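Putative alpha/beta hydrolase (Desulfitobacterium hafniense, PDB 4RPC) is a putative hydrolase of the alpha/beta-hydrolase family, of unknown substrate, that probably acts through a nucleophilic serine. Local coordinates at residues H20-L25 and D47-L52; D87-I92 and I111-L116. All coordinates share one frame; numbering follows the deposited sequence.

Contact 1. Residues H20-L25 and D47-L52; sequences HGPKVL and DRYCLL
P22, V24 and L52 carry much of this contact, in which strands 23-27 and 50-54 run parallel with V24 set opposite L51 and L25 opposite L52. P22 stands just ahead of its strand; proline has no N-H to give there, but its carbonyl is used: C50 N donates to P22 O at 2.9 Å, from above the carbonyl plane. P22 CB lies 3.8 Å from Y49 CD1, while P22 CD sits over one face of the R48 guanidinium, 3.7 Å from NH1, the two side chains crossing at about a right angle. V24 is gripped through its backbone on both sides, since V24 N donates to C50 O (2.9 Å, nearly straight at 175°) and V24 O receives L52 N. With CG1 anti to the backbone N (chi1 176°), V24 turns CG2 beside that nitrogen, 3.8 Å from Y49 CD1; V24 CB meets L51 CD1. A compact branched residue suits this buried spot. On the opposite face, L52 CD1 packs 3.8 Å from K23 CG, the aliphatic part of a lysine whose NZ is held mainly by P19 O, and L52 CB lies 4.0 Å from L25 CD2; leucine suits a place between these aliphatic chains. Strand 13-17 borders 50-54 and strand 88-95 borders 23-27, while R257 of helix 249-259 touches R48 and Y49.

Contact 2. Residues D87-I92 and I111-L116; sequences DKVQAI and IKVMNL
The beta-alpha-beta unit formed by strand 88-95, helix 97-108 and strand 112-119 brings two parallel neighbours together here, with V89 paired to V113 and I92 to L116. The ladder opens with K112 N bonded to D87 O, then V89 N to K112 O (2.9 Å) and M114 N to V89 O (3.1 Å). At Q90 and M114 both backbones leave extended geometry for near-helical values, so the two strands break at the same level. The selenomethionine M114 reaches toward the other strand, its CE lying by K88 CG and its chain crossing that lysine obliquely. A side chain also bonds at the break: N115 ND2 donates to Q90 O at 3.0 Å, with the acceptor only 4° out of the asparagine amide plane. CG lies beside the backbone N of N115 (chi1 -69°), and OD1 accepts from R204 NH2, on the adjoining strand 204-210, which fixes the rotation of the amide. Asparagine suits this buried place because it gives with one end and accepts with the other. An alanine here would probably leave Q90 O without its amide donor and the R204 guanidinium without this acceptor. The regular pattern resumes as I92 N donates to N115 O (3.0 Å). V89, V113, I92 and L116 give one face an aliphatic surface: V89 and V113 lie side by side, CG2 to CG2 at 4.2 Å, and I92 CD1 lies 4.0 Å from V113 CG2. Helix 97-108 meets I92 and L116 through A102, and helix 70-83 meets V89 through L81. K88 and K112 point from the other face at an exposed end. At the break, then, a side-chain amide supplies a donor to Q90 O, while the aliphatic face receives both helices.

Overall arrangement
Both contacts belong to one sheet and meet at its middle, because strand 23-27 of contact 1 is the direct neighbour of strand 88-95 of contact 2; their centres lie about 11 Å apart. K23 O with Q90 N and L25 N with A91 O probably bond them together. Contact 1 is the more buried and pairs strands in regular register, its strand bonds all made by backbone atoms. Contact 2 is only partly buried, with lysines at one end, and adds an asparagine amide where its strands break. L25 and I92, one from each, lie near a probable nucleophile elbow, consistent with the alpha/beta-hydrolase fold.

Contact 1. Residues H20-L25 and D47-L52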
loop_
_atom_site.group_PDB
_atom_site.type_symbol
_atom_site.label_atom_id
_atom_site.label_comp_id
_atom_site.label_asym_id
_atom_site.label_seq_id
_atom_site.Cartn_x
_atom_site.Cartn_y
_atom_site.Cartn_z
ATOM N N HIS A 20 20.268 6.125 11.068
ATOM C CA HIS A 20 19.926 7.005 12.190
ATOM C C HIS A 20 18.976 8.146 11.764
ATOM O O HIS A 20 18.450 8.881 12.587
ATOM C CB HIS A 20 21.239 7.535 12.829
ATOM C CG HIS A 20 22.113 6.436 13.340
ATOM N ND1 HIS A 20 23.416 6.255 12.932
ATOM C CD2 HIS A 20 21.831 5.404 14.169
ATOM C CE1 HIS A 20 23.910 5.180 13.513
ATOM N NE2 HIS A 20 22.965 4.644 14.267
ATOM N N GLY A 21 18.750 8.287 10.479
ATOM C CA GLY A 21 17.772 9.265 10.002
ATOM C C GLY A 21 16.327 8.990 10.445
ATOM O O GLY A 21 16.040 7.958 11.001
ATOM N N PRO A 22 15.416 9.945 10.189
ATOM C CA PRO A 22 14.010 9.697 10.512
ATOM C C PRO A 22 13.471 8.482 9.763
ATOM O O PRO A 22 13.831 8.252 8.604
ATOM C CB PRO A 22 13.284 10.982 10.059
ATOM C CG PRO A 22 14.356 12.055 9.996
ATOM C CD PRO A 22 15.686 11.354 9.806
ATOM N N LYS A 23 12.586 7.729 10.413
ATOM C CA LYS A 23 12.153 6.474 9.836
ATOM C C LYS A 23 10.902 6.629 8.931
ATOM O O LYS A 23 9.873 7.137 9.344
ATOM C CB LYS A 23 11.885 5.477 10.939
ATOM C CG LYS A 23 13.117 4.710 11.369
ATOM C CD LYS A 23 14.026 5.566 12.211
ATOM C CE LYS A 23 15.000 4.675 12.944
ATOM N NZ LYS A 23 16.250 5.411 13.202
ATOM N N VAL A 24 11.025 6.123 7.712
ATOM C CA VAL A 24 9.995 6.123 6.741
ATOM C C VAL A 24 9.766 4.657 6.278
ATOM O O VAL A 24 10.673 4.001 5.744
ATOM C CB VAL A 24 10.412 7.027 5.573
ATOM C CG1 VAL A 24 9.396 6.986 4.442
ATOM C CG2 VAL A 24 10.587 8.480 6.061
ATOM N N LEU A 25 8.563 4.160 6.482
ATOM C CA LEU A 25 8.176 2.776 6.082
ATOM C C LEU A 25 7.422 2.788 4.774
ATOM O O LEU A 25 6.465 3.520 4.646
ATOM C CB LEU A 25 7.207 2.191 7.131
ATOM C CG LEU A 25 7.439 0.921 7.898
ATOM C CD1 LEU A 25 6.141 0.541 8.587
ATOM C CD2 LEU A 25 7.940 -0.259 7.096
ATOM N N ASP A 47 19.616 9.720 1.071
ATOM C CA ASP A 47 20.539 10.717 1.623
ATOM C C ASP A 47 20.224 11.055 3.101
ATOM O O ASP A 47 21.114 11.273 3.893
ATOM C CB ASP A 47 20.567 12.002 0.742
ATOM C CG ASP A 47 19.231 12.820 0.781
ATOM O OD1 ASP A 47 18.116 12.274 0.522
ATOM O OD2 ASP A 47 19.288 14.050 1.069
ATOM N N ARG A 48 18.941 11.042 3.465
ATOM C CA ARG A 48 18.503 11.617 4.695
ATOM C C ARG A 48 17.664 10.656 5.578
ATOM O O ARG A 48 17.788 10.635 6.809
ATOM C CB ARG A 48 17.743 12.878 4.327
ATOM C CG ARG A 48 16.717 13.312 5.338
ATOM C CD ARG A 48 17.348 13.946 6.572
ATOM N NE ARG A 48 16.399 14.911 7.142
ATOM C CZ ARG A 48 16.316 15.248 8.426
ATOM N NH1 ARG A 48 17.138 14.712 9.348
ATOM N NH2 ARG A 48 15.384 16.121 8.786
ATOM N N TYR A 49 16.823 9.848 4.956
ATOM C CA TYR A 49 15.930 8.995 5.711
ATOM C C TYR A 49 16.369 7.572 5.859
ATOM O O TYR A 49 17.046 7.022 4.988
ATOM C CB TYR A 49 14.543 9.038 5.069
ATOM C CG TYR A 49 14.049 10.455 5.091
ATOM C CD1 TYR A 49 13.501 10.961 6.235
ATOM C CD2 TYR A 49 14.212 11.293 3.995
ATOM C CE1 TYR A 49 13.080 12.266 6.308
ATOM C CE2 TYR A 49 13.788 12.610 4.050
ATOM C CZ TYR A 49 13.225 13.088 5.214
ATOM O OH TYR A 49 12.809 14.376 5.332
ATOM N N CYS A 50 15.940 6.984 6.980
ATOM C CA CYS A 50 16.007 5.572 7.164
ATOM C C CYS A 50 14.765 4.925 6.509
ATOM O O CYS A 50 13.684 5.074 7.009
ATOM C CB CYS A 50 16.028 5.229 8.636
ATOM S SG CYS A 50 16.169 3.450 8.866
ATOM N N LEU A 51 14.953 4.239 5.384
ATOM C CA LEU A 51 13.878 3.610 4.654
ATOM C C LEU A 51 13.787 2.187 5.120
ATOM O O LEU A 51 14.763 1.454 5.105
ATOM C CB LEU A 51 14.135 3.631 3.124
ATOM C CG LEU A 51 14.046 4.958 2.349
ATOM C CD1 LEU A 51 13.094 5.958 3.000
ATOM C CD2 LEU A 51 15.394 5.594 2.117
ATOM N N LEU A 52 12.610 1.804 5.529
ATOM C CA LEU A 52 12.324 0.433 5.859
ATOM C C LEU A 52 11.248 -0.132 4.941
ATOM O O LEU A 52 10.121 0.392 4.900
ATOM C CB LEU A 52 11.838 0.422 7.304
ATOM C CG LEU A 52 12.743 1.164 8.308
ATOM C CD1 LEU A 52 11.975 1.551 9.572
ATOM C CD2 LEU A 52 13.921 0.266 8.617
#

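Contact 2. Residues D87-I92 and I111-L116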
loop_
_atom_site.group_PDB
_atom_site.type_symbol
_atom_site.label_atom_id
_atom_site.label_comp_id
_atom_site.label_asym_id
_atom_site.label_seq_id
_atom_site.Cartn_x
_atom_site.Cartn_y
_atom_site.Cartn_z
ATOM N N ASP A 87 10.848 2.195 17.534
ATOM C CA ASP A 87 9.518 2.298 18.129
ATOM C C ASP A 87 8.704 3.512 17.658
ATOM O O ASP A 87 7.569 3.687 18.107
ATOM C CB ASP A 87 9.607 2.262 19.646
ATOM C CG ASP A 87 10.282 3.475 20.206
ATOM O OD1 ASP A 87 10.474 4.459 19.433
ATOM O OD2 ASP A 87 10.621 3.428 21.415
ATOM N N LYS A 88 9.268 4.324 16.765
ATOM C CA LYS A 88 8.547 5.450 16.180
ATOM C C LYS A 88 8.891 5.583 14.707
ATOM O O LYS A 88 10.058 5.512 14.325
ATOM C CB LYS A 88 8.918 6.747 16.902
ATOM C CG LYS A 88 8.201 7.991 16.376
ATOM C CD LYS A 88 8.539 9.241 17.197
ATOM C CE LYS A 88 9.992 9.681 16.978
ATOM N NZ LYS A 88 10.264 11.160 17.066
ATOM N N VAL A 89 7.887 5.766 13.864
ATOM C CA VAL A 89 8.154 6.065 12.488
ATOM C C VAL A 89 7.530 7.385 12.094
ATOM O O VAL A 89 6.400 7.732 12.520
ATOM C CB VAL A 89 7.725 4.910 11.539
ATOM C CG1 VAL A 89 8.239 3.582 12.076
ATOM C CG2 VAL A 89 6.253 4.853 11.356
ATOM N N GLN A 90 8.231 8.124 11.257
ATOM C CA GLN A 90 7.757 9.471 10.960
ATOM C C GLN A 90 6.677 9.390 9.939
ATOM O O GLN A 90 5.753 10.202 9.970
ATOM C CB GLN A 90 8.863 10.391 10.448
ATOM C CG GLN A 90 9.962 10.776 11.424
ATOM C CD GLN A 90 9.447 11.311 12.705
ATOM O OE1 GLN A 90 8.609 12.212 12.739
ATOM N NE2 GLN A 90 9.907 10.721 13.791
ATOM N N ALA A 91 6.780 8.402 9.023
ATOM C CA ALA A 91 5.749 8.184 7.990
ATOM C C ALA A 91 5.709 6.742 7.478
ATOM O O ALA A 91 6.745 6.150 7.228
ATOM C CB ALA A 91 6.008 9.103 6.809
ATOM N N ILE A 92 4.510 6.241 7.254
ATOM C CA ILE A 92 4.263 5.058 6.469
ATOM C C ILE A 92 3.526 5.431 5.178
ATOM O O ILE A 92 2.463 6.087 5.224
ATOM C CB ILE A 92 3.396 4.052 7.228
ATOM C CG1 ILE A 92 3.886 3.889 8.672
ATOM C CG2 ILE A 92 3.460 2.694 6.548
ATOM C CD1 ILE A 92 3.063 2.843 9.390
ATOM N N ILE A 111 3.992 0.342 18.008
ATOM C CA ILE A 111 4.869 1.344 17.450
ATOM C C ILE A 111 4.126 2.635 17.083
ATOM O O ILE A 111 3.049 2.590 16.490
ATOM C CB ILE A 111 5.522 0.730 16.222
ATOM C CG1 ILE A 111 6.568 -0.254 16.739
ATOM C CG2 ILE A 111 6.097 1.802 15.308
ATOM C CD1 ILE A 111 7.189 -1.051 15.651
ATOM N N LYS A 112 4.711 3.766 17.467
ATOM C CA LYS A 112 4.101 5.067 17.261
ATOM C C LYS A 112 4.293 5.563 15.835
ATOM O O LYS A 112 5.405 5.535 15.291
ATOM C CB LYS A 112 4.661 6.108 18.238
ATOM C CG LYS A 112 4.481 7.574 17.796
ATOM C CD LYS A 112 4.263 8.537 18.962
ATOM C CE LYS A 112 5.342 8.466 20.030
ATOM N NZ LYS A 112 4.835 9.038 21.319
ATOM N N VAL A 113 3.201 6.045 15.260
ATOM C CA VAL A 113 3.164 6.446 13.869
ATOM C C VAL A 113 2.735 7.927 13.753
ATOM O O VAL A 113 1.612 8.294 14.182
ATOM C CB VAL A 113 2.164 5.581 13.106
ATOM C CG1 VAL A 113 2.080 6.028 11.652
ATOM C CG2 VAL A 113 2.563 4.096 13.171
HETATM N N MSE A 114 3.572 8.758 13.160
HETATM C CA MSE A 114 3.245 10.200 13.121
HETATM C C MSE A 114 2.405 10.521 11.929
HETATM O O MSE A 114 1.531 11.341 12.028
HETATM C CB MSE A 114 4.399 11.199 13.100
HETATM C CG MSE A 114 4.332 12.113 14.363
HETATM SE SE MSE A 114 4.683 11.044 15.979
HETATM C CE MSE A 114 6.207 10.305 15.009
ATOM N N ASN A 115 2.663 9.904 10.784
ATOM C CA ASN A 115 1.964 10.248 9.562
ATOM C C ASN A 115 1.661 9.004 8.770
ATOM O O ASN A 115 2.544 8.134 8.594
ATOM C CB ASN A 115 2.838 11.136 8.661
ATOM C CG ASN A 115 3.081 12.548 9.224
ATOM O OD1 ASN A 115 2.313 13.480 8.941
ATOM N ND2 ASN A 115 4.188 12.723 9.924
ATOM N N LEU A 116 0.471 8.943 8.195
ATOM C CA LEU A 116 0.099 7.852 7.309
ATOM C C LEU A 116 -0.111 8.493 5.983
ATOM O O LEU A 116 -0.790 9.522 5.920
ATOM C CB LEU A 116 -1.182 7.188 7.747
ATOM C CG LEU A 116 -1.138 6.320 8.962
ATOM C CD1 LEU A 116 -2.545 5.886 9.274
ATOM C CD2 LEU A 116 -0.271 5.127 8.734
#